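Local atomic coordinates of thermostable monoacylglycerol lipase (Bacillus, PDB entry 4LHE), a protein that probably hydrolyses monoacylglycerols to free fatty acid and glycerol, as a heat-stable lipase of the alpha/beta hydrolase fold. Residues Val123-Ile128 with Arg172-Thr177; Glu41-Ala46 with Glu243-His248; Lys56-Gly59 with Asp64-Arg67; Ile145-Lys150 with Val154-Tyr159. All blocks are in the same frame, centred on the assembly; numbering follows the deposited sequence.

Overall arrangement
From the N terminus, helix 37-45 opens contact 2, whose partner in helix 234-247 arrives only near the end of the chain, so the other three contacts all fall within its loop. Contact 3 closes early, tying the loop after strand 49-52 to helix 62-67. Contact 1 opens next, after strand 115-119, and closes on helix 164-179; contact 4, between the two ends of a loop joining strands 141-143 and 161-163, lies wholly within that span. Contacts 3 and 4 touch through Tyr159, while contacts 1 and 2 lie on opposite sides of the chain's centre, their centres about 30 Å apart.

Contact 1. Residues Val123-Ile128 with Arg172-Thr177; sequences VDIPAI and RLMAQT
Val123 and Met174 bring the two backbones to their closest approach, CA to CA 5.0 Å, where an irregular loop runs past one side of helix 164-179. The main chain itself takes part: Val123 O lies 3.7 Å from Met174 CB, too far from any donor of the helix segment to be bonded there, so the two segments are held by packing alone over 209 Å² of buried surface. Met174 buries the largest share, 88 Å². With CG beside the backbone N and anti to the carbonyl carbon (chi1 -62°), and the chain extended beyond it (chi2 -174°), the thioether reaches along the loop to Ile125. There Met174 SD sits 3.8 Å from Ile125 CG1, and Met174 CE ends 3.5 Å from Ile125 CD1, the two chains meeting at a slant. In alpha/beta hydrolases of this kind the chain leaving this central strand commonly leads into the cap, and residues 123-128 follow soon after strand 115-119; the contact thus ties the start of that excursion to helix 164-179, with Ile125 near the probable catalytic residues without touching them. Val123 turns its side chain from the helix toward Ile206 and Ile207 of helix 202-210, while the backbone N atoms of Val123 and Asp124 both donate to Asn203 OD1. One turn along from Met174, Thr177 OG1 donates to Leu173 O at 2.7 Å, and Thr177 N reaches the same oxygen at 3.0 Å from the opposite face of the carbonyl plane; the Thr177 side chain also touches Thr101 and Tyr105 of helix 98-109.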
loop_
_atom_site.group_PDB
_atom_site.type_symbol
_atom_site.label_atom_id
_atom_site.label_comp_id
_atom_site.label_asym_id
_atom_site.label_seq_id
_atom_site.Cartn_x
_atom_site.Cartn_y
_atom_site.Cartn_z
ATOM N N VAL A 123 -8.817 2.556 -5.597
ATOM C CA VAL A 123 -8.789 3.145 -6.941
ATOM C C VAL A 123 -10.001 4.053 -7.210
ATOM O O VAL A 123 -9.915 5.027 -7.972
ATOM C CB VAL A 123 -8.627 2.028 -8.015
ATOM C CG1 VAL A 123 -9.453 2.310 -9.247
ATOM C CG2 VAL A 123 -7.147 1.831 -8.369
ATOM N N ASP A 124 -11.117 3.754 -6.555
ATOM C CA ASP A 124 -12.317 4.579 -6.678
ATOM C C ASP A 124 -13.170 4.510 -5.401
ATOM O O ASP A 124 -13.994 3.605 -5.253
ATOM C CB ASP A 124 -13.133 4.126 -7.898
ATOM C CG ASP A 124 -14.443 4.897 -8.063
ATOM O OD1 ASP A 124 -14.468 6.120 -7.781
ATOM O OD2 ASP A 124 -15.448 4.273 -8.484
ATOM N N ILE A 125 -12.971 5.451 -4.476
ATOM C CA ILE A 125 -13.752 5.460 -3.232
ATOM C C ILE A 125 -14.879 6.494 -3.257
ATOM O O ILE A 125 -14.623 7.700 -3.202
ATOM C CB ILE A 125 -12.887 5.732 -1.975
ATOM C CG1 ILE A 125 -11.721 4.743 -1.870
ATOM C CG2 ILE A 125 -13.744 5.668 -0.715
ATOM C CD1 ILE A 125 -11.061 4.746 -0.493
ATOM N N PRO A 126 -16.133 6.014 -3.341
ATOM C CA PRO A 126 -17.346 6.834 -3.251
ATOM C C PRO A 126 -17.327 7.692 -1.997
ATOM O O PRO A 126 -17.281 8.921 -2.078
ATOM C CB PRO A 126 -18.470 5.786 -3.143
ATOM C CG PRO A 126 -17.772 4.474 -2.816
ATOM C CD PRO A 126 -16.460 4.588 -3.511
ATOM N N ALA A 127 -17.356 7.030 -0.845
ATOM C CA ALA A 127 -17.333 7.709 0.440
ATOM C C ALA A 127 -15.901 8.080 0.831
ATOM O O ALA A 127 -15.246 7.371 1.599
ATOM C CB ALA A 127 -17.979 6.834 1.498
ATOM N N ILE A 128 -15.434 9.192 0.268
ATOM C CA ILE A 128 -14.125 9.777 0.548
ATOM C C ILE A 128 -13.932 9.894 2.057
ATOM O O ILE A 128 -13.122 9.186 2.669
ATOM C CB ILE A 128 -14.037 11.211 -0.055
ATOM C CG1 ILE A 128 -15.146 11.457 -1.090
ATOM C CG2 ILE A 128 -12.667 11.480 -0.662
ATOM C CD1 ILE A 128 -14.844 10.908 -2.482
ATOM N N ARG A 172 -6.921 12.662 -5.402
ATOM C CA ARG A 172 -6.162 13.014 -6.602
ATOM C C ARG A 172 -5.219 11.904 -7.059
ATOM O O ARG A 172 -5.084 11.649 -8.255
ATOM C CB ARG A 172 -5.374 14.299 -6.385
ATOM C CG ARG A 172 -6.244 15.547 -6.337
ATOM C CD ARG A 172 -5.471 16.760 -6.821
ATOM N NE ARG A 172 -4.518 17.233 -5.832
ATOM C CZ ARG A 172 -3.411 17.909 -6.123
ATOM N NH1 ARG A 172 -3.102 18.170 -7.384
ATOM N NH2 ARG A 172 -2.603 18.307 -5.148
ATOM N N LEU A 173 -4.546 11.276 -6.101
ATOM C CA LEU A 173 -3.707 10.115 -6.385
ATOM C C LEU A 173 -4.517 8.971 -6.997
ATOM O O LEU A 173 -4.069 8.350 -7.959
ATOM C CB LEU A 173 -3.008 9.645 -5.103
ATOM C CG LEU A 173 -2.149 8.383 -5.197
ATOM C CD1 LEU A 173 -1.104 8.567 -6.248
ATOM C CD2 LEU A 173 -1.512 8.070 -3.854
ATOM N N MET A 174 -5.698 8.687 -6.454
ATOM C CA MET A 174 -6.514 7.597 -6.994
ATOM C C MET A 174 -6.953 7.888 -8.440
ATOM O O MET A 174 -7.044 6.976 -9.268
ATOM C CB MET A 174 -7.730 7.312 -6.106
ATOM C CG MET A 174 -7.399 6.851 -4.684
ATOM S SD MET A 174 -8.905 6.376 -3.823
ATOM C CE MET A 174 -8.381 6.359 -2.122
ATOM N N ALA A 175 -7.193 9.164 -8.739
ATOM C CA ALA A 175 -7.656 9.573 -10.067
ATOM C C ALA A 175 -6.570 9.375 -11.106
ATOM O O ALA A 175 -6.810 8.782 -12.155
ATOM C CB ALA A 175 -8.109 11.036 -10.048
ATOM N N GLN A 176 -5.384 9.905 -10.826
ATOM C CA GLN A 176 -4.258 9.787 -11.739
ATOM C C GLN A 176 -3.864 8.312 -11.894
ATOM O O GLN A 176 -3.326 7.920 -12.936
ATOM C CB GLN A 176 -3.070 10.626 -11.225
ATOM C CG GLN A 176 -2.184 11.242 -12.312
ATOM C CD GLN A 176 -0.782 11.614 -11.813
ATOM O OE1 GLN A 176 0.230 11.121 -12.331
ATOM N NE2 GLN A 176 -0.719 12.492 -10.812
ATOM N N THR A 177 -4.152 7.492 -10.875
ATOM C CA THR A 177 -3.787 6.062 -10.906
ATOM C C THR A 177 -4.788 5.232 -11.700
ATOM O O THR A 177 -4.413 4.470 -12.587
ATOM C CB THR A 177 -3.665 5.452 -9.483
ATOM O OG1 THR A 177 -2.657 6.150 -8.741
ATOM C CG2 THR A 177 -3.296 3.980 -9.559
#

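Contact 2. Residues Glu41-Ala46 with Glu243-His248; sequences EAYAKA and EFFAKH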
loop_
_atom_site.group_PDB
_atom_site.type_symbol
_atom_site.label_atom_id
_atom_site.label_comp_id
_atom_site.label_asym_id
_atom_site.label_seq_id
_atom_site.Cartn_x
_atom_site.Cartn_y
_atom_site.Cartn_z
ATOM N N GLU A 41 9.616 -9.067 6.612
ATOM C CA GLU A 41 10.471 -10.005 7.332
ATOM C C GLU A 41 10.435 -11.419 6.756
ATOM O O GLU A 41 11.490 -12.033 6.562
ATOM C CB GLU A 41 10.182 -9.985 8.845
ATOM C CG GLU A 41 10.592 -8.655 9.515
ATOM C CD GLU A 41 10.280 -8.599 11.008
ATOM O OE1 GLU A 41 9.870 -9.632 11.583
ATOM O OE2 GLU A 41 10.464 -7.519 11.622
ATOM N N ALA A 42 9.236 -11.930 6.470
ATOM C CA ALA A 42 9.093 -13.214 5.764
ATOM C C ALA A 42 9.751 -13.273 4.372
ATOM O O ALA A 42 10.319 -14.314 4.008
ATOM C CB ALA A 42 7.636 -13.621 5.676
ATOM N N TYR A 43 9.685 -12.190 3.592
ATOM C CA TYR A 43 10.311 -12.204 2.258
ATOM C C TYR A 43 11.845 -12.128 2.354
ATOM O O TYR A 43 12.562 -12.745 1.560
ATOM C CB TYR A 43 9.758 -11.090 1.348
ATOM C CG TYR A 43 8.237 -11.088 1.188
ATOM C CD1 TYR A 43 7.486 -12.244 1.372
ATOM C CD2 TYR A 43 7.563 -9.916 0.873
ATOM C CE1 TYR A 43 6.094 -12.230 1.232
ATOM C CE2 TYR A 43 6.190 -9.895 0.734
ATOM C CZ TYR A 43 5.460 -11.050 0.920
ATOM O OH TYR A 43 4.081 -11.003 0.788
ATOM N N ALA A 44 12.327 -11.368 3.329
ATOM C CA ALA A 44 13.758 -11.273 3.603
ATOM C C ALA A 44 14.312 -12.642 4.016
ATOM O O ALA A 44 15.376 -13.063 3.556
ATOM C CB ALA A 44 14.006 -10.237 4.681
ATOM N N LYS A 45 13.579 -13.343 4.875
ATOM C CA LYS A 45 13.984 -14.691 5.283
ATOM C C LYS A 45 13.972 -15.687 4.105
ATOM O O LYS A 45 14.762 -16.637 4.061
ATOM C CB LYS A 45 13.129 -15.190 6.459
ATOM C CG LYS A 45 13.379 -16.659 6.840
ATOM C CD LYS A 45 14.835 -16.907 7.299
ATOM C CE LYS A 45 15.454 -18.178 6.690
ATOM N NZ LYS A 45 14.767 -19.436 7.124
ATOM N N ALA A 46 13.102 -15.465 3.128
ATOM C CA ALA A 46 13.083 -16.347 1.966
ATOM C C ALA A 46 14.202 -16.023 0.973
ATOM O O ALA A 46 14.320 -16.681 -0.045
ATOM C CB ALA A 46 11.752 -16.276 1.282
ATOM N N GLU A 243 5.059 -17.621 -3.700
ATOM C CA GLU A 243 4.797 -18.466 -4.863
ATOM C C GLU A 243 4.749 -17.587 -6.124
ATOM O O GLU A 243 5.363 -17.924 -7.144
ATOM C CB GLU A 243 3.483 -19.229 -4.634
ATOM C CG GLU A 243 2.943 -19.994 -5.827
ATOM C CD GLU A 243 1.489 -20.438 -5.653
ATOM O OE1 GLU A 243 0.829 -20.663 -6.690
ATOM O OE2 GLU A 243 1.007 -20.569 -4.499
ATOM N N PHE A 244 4.062 -16.446 -6.033
ATOM C CA PHE A 244 4.009 -15.476 -7.132
ATOM C C PHE A 244 5.415 -14.987 -7.505
ATOM O O PHE A 244 5.788 -14.994 -8.686
ATOM C CB PHE A 244 3.082 -14.298 -6.781
ATOM C CG PHE A 244 3.005 -13.207 -7.849
ATOM C CD1 PHE A 244 3.718 -12.023 -7.706
ATOM C CD2 PHE A 244 2.190 -13.357 -8.968
ATOM C CE1 PHE A 244 3.642 -11.018 -8.658
ATOM C CE2 PHE A 244 2.114 -12.353 -9.930
ATOM C CZ PHE A 244 2.836 -11.179 -9.770
ATOM N N PHE A 245 6.197 -14.580 -6.510
ATOM C CA PHE A 245 7.560 -14.098 -6.762
ATOM C C PHE A 245 8.444 -15.152 -7.468
ATOM O O PHE A 245 9.058 -14.876 -8.512
ATOM C CB PHE A 245 8.240 -13.658 -5.457
ATOM C CG PHE A 245 7.502 -12.581 -4.686
ATOM C CD1 PHE A 245 6.688 -11.651 -5.327
ATOM C CD2 PHE A 245 7.649 -12.500 -3.304
ATOM C CE1 PHE A 245 6.033 -10.663 -4.591
ATOM C CE2 PHE A 245 6.994 -11.529 -2.564
ATOM C CZ PHE A 245 6.196 -10.599 -3.207
ATOM N N ALA A 246 8.528 -16.344 -6.882
ATOM C CA ALA A 246 9.278 -17.463 -7.471
ATOM C C ALA A 246 8.906 -17.728 -8.934
ATOM O O ALA A 246 9.783 -17.854 -9.791
ATOM C CB ALA A 246 9.064 -18.736 -6.635
ATOM N N LYS A 247 7.609 -17.818 -9.224
ATOM C CA LYS A 247 7.178 -18.122 -10.589
ATOM C C LYS A 247 7.411 -17.023 -11.619
ATOM O O LYS A 247 7.308 -17.292 -12.821
ATOM C CB LYS A 247 5.710 -18.554 -10.635
ATOM C CG LYS A 247 5.447 -19.829 -9.876
ATOM C CD LYS A 247 4.102 -20.431 -10.229
ATOM C CE LYS A 247 2.992 -19.833 -9.399
ATOM N NZ LYS A 247 1.803 -20.760 -9.340
ATOM N N HIS A 248 7.700 -15.796 -11.181
ATOM C CA HIS A 248 7.939 -14.719 -12.146
ATOM C C HIS A 248 9.263 -13.983 -11.947
ATOM O O HIS A 248 9.385 -12.829 -12.325
ATOM C CB HIS A 248 6.827 -13.664 -12.087
ATOM C CG HIS A 248 5.455 -14.233 -12.244
ATOM N ND1 HIS A 248 4.714 -14.691 -11.176
ATOM C CD2 HIS A 248 4.691 -14.436 -13.347
ATOM C CE1 HIS A 248 3.553 -15.147 -11.610
ATOM N NE2 HIS A 248 3.512 -15.000 -12.923
#
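The ring of Tyr43 takes the edge of Phe245 squarely on one face: Phe245 CE2 stands 3.6 Å above the plane, over the ring centre. For the Phe245 ring, Tyr43 CE2 lies in its plane, at the edge, with Phe245 CE2 3.8 Å away. The planes are turned 87° from one another and the centroids are 5.0 Å apart, which defines a T-shaped pair. Both rings leave their helices the same way, CG beside the backbone N (chi1 -55° in Tyr43), and the rings bridge backbones whose nearest CA atoms, of Tyr43 and Phe245, are 9.6 Å apart. A leucine in place of Tyr43 would probably leave the Phe245 edge without a flat face to point into and the ring more able to tilt. Within residues 243-248, His248 ND1 lies over the rim of one Phe244 face and donates to Phe244 O at 2.7 Å; Lys247 NZ bridges to Glu243 OE1 at 2.8 Å along the same helix. As in other alpha/beta hydrolases, the first and last helices lie side by side on one face of the central sheet: Tyr43 reaches Val23 and Leu25 of strand 21-26, and Phe245 covers Val23, Val117 of strand 115-119 and the ring of Phe92.

Contact 3. Residues Lys56-Gly59 with Asp64-Arg67; sequences KGHG and DMER
Met65 meets His58 by two turns of its side chain: CG stands anti to the backbone N (chi1 168°), and a bend at chi2 (90°) carries the sulfur over the imidazole. Met65 SD lies 3.5 Å above the ring plane, displaced toward the rim, with His58 CE1 and His58 NE2 each 3.6 Å from it. The line from ring centroid to sulfur leans 26° from the normal, which places this Met-aromatic contact over the face. The ring's rotation is restrained in part by His58 ND1, which donates to Lys56 O at 3.0 Å, nearly in the ring plane though well above the plane of the carbonyl. With an alanine in place of His58, the Met65 sulfur would probably lose its aromatic face and Lys56 O this side-chain donor. Next to it, Gly57 faces the helix so closely that its CA lies 3.9 Å from Met65 CA; a side chain there would run into Met65, and its positive phi would push a CB against the preceding carbonyl. Without a side chain, Gly57 lets the loop come close to helix 62-67. Trp73, edge-to-face, and His27 also meet the His58 ring. Asp64 turns its carboxylate to the N-terminal region, accepting from Gln4 N and Tyr5 N, and from Thr60 OG1. Gly57 O approaches Met65 N to 3.3 Å, but at an angle too poor for a bond; Tyr159 OH lies close enough to that oxygen for a probable, though very short, hydrogen bond. Between the two segments, then, the grip is one of sulfur, ring face and close backbone packing, while Gly57 N bonds to Glu3.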
loop_
_atom_site.group_PDB
_atom_site.type_symbol
_atom_site.label_atom_id
_atom_site.label_comp_id
_atom_site.label_asym_id
_atom_site.label_seq_id
_atom_site.Cartn_x
_atom_site.Cartn_y
_atom_site.Cartn_z
ATOM N N LYS A 56 6.565 9.751 3.634
ATOM C CA LYS A 56 6.634 11.089 4.235
ATOM C C LYS A 56 5.323 11.477 4.927
ATOM O O LYS A 56 4.233 11.304 4.369
ATOM C CB LYS A 56 7.020 12.160 3.213
ATOM C CG LYS A 56 7.423 13.473 3.887
ATOM C CD LYS A 56 7.922 14.512 2.901
ATOM C CE LYS A 56 8.674 15.611 3.642
ATOM N NZ LYS A 56 9.019 16.773 2.769
ATOM N N GLY A 57 5.433 11.972 6.158
ATOM C CA GLY A 57 4.271 12.456 6.878
ATOM C C GLY A 57 3.574 11.367 7.679
ATOM O O GLY A 57 2.639 11.650 8.436
ATOM N N HIS A 58 4.034 10.128 7.505
ATOM C CA HIS A 58 3.450 8.974 8.174
ATOM C C HIS A 58 4.339 8.488 9.318
ATOM O O HIS A 58 5.574 8.629 9.275
ATOM C CB HIS A 58 3.203 7.848 7.165
ATOM C CG HIS A 58 2.169 8.188 6.143
ATOM N ND1 HIS A 58 2.375 9.135 5.168
ATOM C CD2 HIS A 58 0.901 7.734 5.963
ATOM C CE1 HIS A 58 1.294 9.239 4.415
ATOM N NE2 HIS A 58 0.386 8.395 4.878
ATOM N N GLY A 59 3.716 7.925 10.350
ATOM C CA GLY A 59 4.490 7.386 11.460
ATOM C C GLY A 59 5.137 8.442 12.336
ATOM O O GLY A 59 6.070 8.146 13.074
ATOM N N ASP A 64 2.289 16.681 10.551
ATOM C CA ASP A 64 3.266 16.365 9.516
ATOM C C ASP A 64 2.553 15.853 8.276
ATOM O O ASP A 64 2.775 16.345 7.171
ATOM C CB ASP A 64 4.244 15.301 10.022
ATOM C CG ASP A 64 5.287 15.869 10.970
ATOM O OD1 ASP A 64 5.440 17.109 11.030
ATOM O OD2 ASP A 64 5.962 15.076 11.656
ATOM N N MET A 65 1.700 14.854 8.470
ATOM C CA MET A 65 0.848 14.332 7.407
ATOM C C MET A 65 0.123 15.446 6.646
ATOM O O MET A 65 0.074 15.446 5.411
ATOM C CB MET A 65 -0.185 13.391 8.029
ATOM C CG MET A 65 -1.286 13.006 7.092
ATOM S SD MET A 65 -0.824 11.532 6.197
ATOM C CE MET A 65 -2.446 10.990 5.669
ATOM N N GLU A 66 -0.416 16.407 7.387
ATOM C CA GLU A 66 -1.248 17.466 6.813
ATOM C C GLU A 66 -0.539 18.303 5.750
ATOM O O GLU A 66 -1.156 18.716 4.766
ATOM C CB GLU A 66 -1.762 18.380 7.926
ATOM C CG GLU A 66 -2.548 19.560 7.412
ATOM C CD GLU A 66 -3.312 20.265 8.499
ATOM O OE1 GLU A 66 -2.778 20.429 9.621
ATOM O OE2 GLU A 66 -4.456 20.654 8.218
ATOM N N ARG A 67 0.755 18.545 5.928
ATOM C CA ARG A 67 1.470 19.418 4.991
ATOM C C ARG A 67 2.035 18.688 3.764
ATOM O O ARG A 67 2.457 19.333 2.802
ATOM C CB ARG A 67 2.557 20.244 5.707
ATOM C CG ARG A 67 3.786 19.473 6.170
ATOM C CD ARG A 67 4.992 20.400 6.427
ATOM N NE ARG A 67 4.975 21.051 7.743
ATOM C CZ ARG A 67 5.769 22.064 8.095
ATOM N NH1 ARG A 67 6.647 22.574 7.237
ATOM N NH2 ARG A 67 5.681 22.585 9.312
#

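Contact 4. Residues Ile145-Lys150 with Val154-Tyr159; sequences IGSDLK and VKELAY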
loop_
_atom_site.group_PDB
_atom_site.type_symbol
_atom_site.label_atom_id
_atom_site.label_comp_id
_atom_site.label_asym_id
_atom_site.label_seq_id
_atom_site.Cartn_x
_atom_site.Cartn_y
_atom_site.Cartn_z
ATOM N N ILE A 145 -11.925 6.275 12.503
ATOM C CA ILE A 145 -12.944 5.349 12.990
ATOM C C ILE A 145 -12.350 4.175 13.784
ATOM O O ILE A 145 -13.074 3.445 14.471
ATOM C CB ILE A 145 -13.800 4.811 11.806
ATOM C CG1 ILE A 145 -13.859 5.846 10.674
ATOM C CG2 ILE A 145 -15.196 4.422 12.273
ATOM C CD1 ILE A 145 -14.497 5.348 9.374
ATOM N N GLY A 146 -11.034 4.005 13.705
ATOM C CA GLY A 146 -10.388 2.843 14.298
ATOM C C GLY A 146 -10.007 1.853 13.214
ATOM O O GLY A 146 -10.339 2.058 12.044
ATOM N N SER A 147 -9.319 0.778 13.582
ATOM C CA SER A 147 -8.827 -0.157 12.575
ATOM C C SER A 147 -9.902 -1.129 12.131
ATOM O O SER A 147 -10.551 -1.760 12.968
ATOM C CB SER A 147 -7.633 -0.950 13.105
ATOM O OG SER A 147 -6.592 -0.092 13.522
ATOM N N ASP A 148 -10.088 -1.262 10.819
ATOM C CA ASP A 148 -10.903 -2.354 10.300
ATOM C C ASP A 148 -10.053 -3.605 10.219
ATOM O O ASP A 148 -9.556 -3.966 9.141
ATOM C CB ASP A 148 -11.478 -2.032 8.925
ATOM C CG ASP A 148 -12.536 -3.029 8.494
ATOM O OD1 ASP A 148 -13.173 -3.636 9.382
ATOM O OD2 ASP A 148 -12.748 -3.202 7.270
ATOM N N LEU A 149 -9.910 -4.266 11.368
ATOM C CA LEU A 149 -9.061 -5.448 11.533
ATOM C C LEU A 149 -9.833 -6.456 12.361
ATOM O O LEU A 149 -10.392 -6.107 13.404
ATOM C CB LEU A 149 -7.796 -5.061 12.297
ATOM C CG LEU A 149 -6.409 -5.426 11.776
ATOM C CD1 LEU A 149 -5.342 -4.868 12.735
ATOM C CD2 LEU A 149 -6.256 -6.907 11.618
ATOM N N LYS A 150 -9.877 -7.706 11.921
ATOM C CA LYS A 150 -10.677 -8.692 12.634
ATOM C C LYS A 150 -9.966 -9.207 13.890
ATOM O O LYS A 150 -10.496 -9.098 15.002
ATOM C CB LYS A 150 -11.049 -9.847 11.705
ATOM C CG LYS A 150 -12.192 -10.688 12.215
ATOM C CD LYS A 150 -12.099 -12.095 11.682
ATOM C CE LYS A 150 -13.223 -12.416 10.717
ATOM N NZ LYS A 150 -13.558 -13.874 10.787
ATOM N N VAL A 154 -3.777 -7.884 17.448
ATOM C CA VAL A 154 -2.804 -7.055 16.738
ATOM C C VAL A 154 -3.387 -5.665 16.596
ATOM O O VAL A 154 -4.571 -5.448 16.895
ATOM C CB VAL A 154 -2.495 -7.621 15.358
ATOM C CG1 VAL A 154 -1.582 -8.835 15.480
ATOM C CG2 VAL A 154 -3.801 -8.004 14.646
ATOM N N LYS A 155 -2.581 -4.718 16.130
ATOM C CA LYS A 155 -3.085 -3.359 15.997
ATOM C C LYS A 155 -2.323 -2.564 14.946
ATOM O O LYS A 155 -1.193 -2.907 14.586
ATOM C CB LYS A 155 -3.039 -2.643 17.359
ATOM C CG LYS A 155 -1.644 -2.193 17.774
ATOM C CD LYS A 155 -1.493 -2.143 19.294
ATOM C CE LYS A 155 -0.193 -1.441 19.708
ATOM N NZ LYS A 155 1.002 -2.031 19.055
ATOM N N GLU A 156 -2.969 -1.517 14.440
ATOM C CA GLU A 156 -2.337 -0.548 13.557
ATOM C C GLU A 156 -1.712 0.527 14.435
ATOM O O GLU A 156 -2.125 0.691 15.586
ATOM C CB GLU A 156 -3.409 0.114 12.686
ATOM C CG GLU A 156 -3.466 -0.344 11.246
ATOM C CD GLU A 156 -4.531 0.420 10.467
ATOM O OE1 GLU A 156 -4.351 0.621 9.242
ATOM O OE2 GLU A 156 -5.555 0.818 11.089
ATOM N N LEU A 157 -0.733 1.263 13.905
ATOM C CA LEU A 157 -0.207 2.443 14.599
ATOM C C LEU A 157 -0.641 3.709 13.868
ATOM O O LEU A 157 0.080 4.711 13.872
ATOM C CB LEU A 157 1.321 2.432 14.668
ATOM C CG LEU A 157 2.099 1.220 15.178
ATOM C CD1 LEU A 157 3.548 1.591 15.268
ATOM C CD2 LEU A 157 1.611 0.732 16.536
ATOM N N ALA A 158 -1.807 3.662 13.228
ATOM C CA ALA A 158 -2.318 4.805 12.459
ATOM C C ALA A 158 -2.780 5.960 13.356
ATOM O O ALA A 158 -3.156 5.747 14.514
ATOM C CB ALA A 158 -3.444 4.354 11.540
ATOM N N TYR A 159 -2.753 7.179 12.817
ATOM C CA TYR A 159 -3.129 8.379 13.575
ATOM C C TYR A 159 -4.587 8.306 14.061
ATOM O O TYR A 159 -5.383 7.521 13.534
ATOM C CB TYR A 159 -2.958 9.633 12.708
ATOM C CG TYR A 159 -1.550 9.896 12.193
ATOM C CD1 TYR A 159 -0.438 9.768 13.023
ATOM C CD2 TYR A 159 -1.346 10.286 10.875
ATOM C CE1 TYR A 159 0.841 10.021 12.548
ATOM C CE2 TYR A 159 -0.079 10.539 10.394
ATOM C CZ TYR A 159 1.003 10.403 11.236
ATOM O OH TYR A 159 2.258 10.660 10.753
HETATM O O HOH W 1 -5.972 -1.105 15.777
#
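Ser147 and Glu156 form the one direct polar link across the contact: Ser147 OG donates to Glu156 OE2 at 2.8 Å, reaching the carboxylate oxygen on its anti side and 16° out of its plane. The serine OG stands beside its own backbone N (chi1 -57°), and the glutamate chain, extended beyond CG, comes back alongside it, so that Glu156 CB also lies 3.3 Å from Ser147 OG. A water joins the same pair by a second route. It donates to Ser147 OG and accepts a weak bond from Glu156 N at 3.3 Å; its distance to the hydroxyl is unusually short, which leaves the strength of that link doubtful. Both segments belong to the loop between strands 141-143 and 161-163, the two-stranded antiparallel sheet that lies outside the central sheet, in what is probably the cap of this alpha/beta hydrolase. Asp148, whose CB points away from residues 154-159, ties its segment to His197 ND1 through OD1 and to His226 N through OD2, where His226 fits the histidine of a Ser-His-Asp triad; a sulfate ion, probably from the crystallisation liquor, lies about 4 Å from the Glu156 side chain. Apolar packing is carried by Leu149 and Val154. Val154 CG2 sits 4.0 Å from both Leu149 CD1 and Leu149 CD2, the side chains crossing at about a right angle, and Leu149 CD1 goes on to touch Lys155 CA at 4.2 Å.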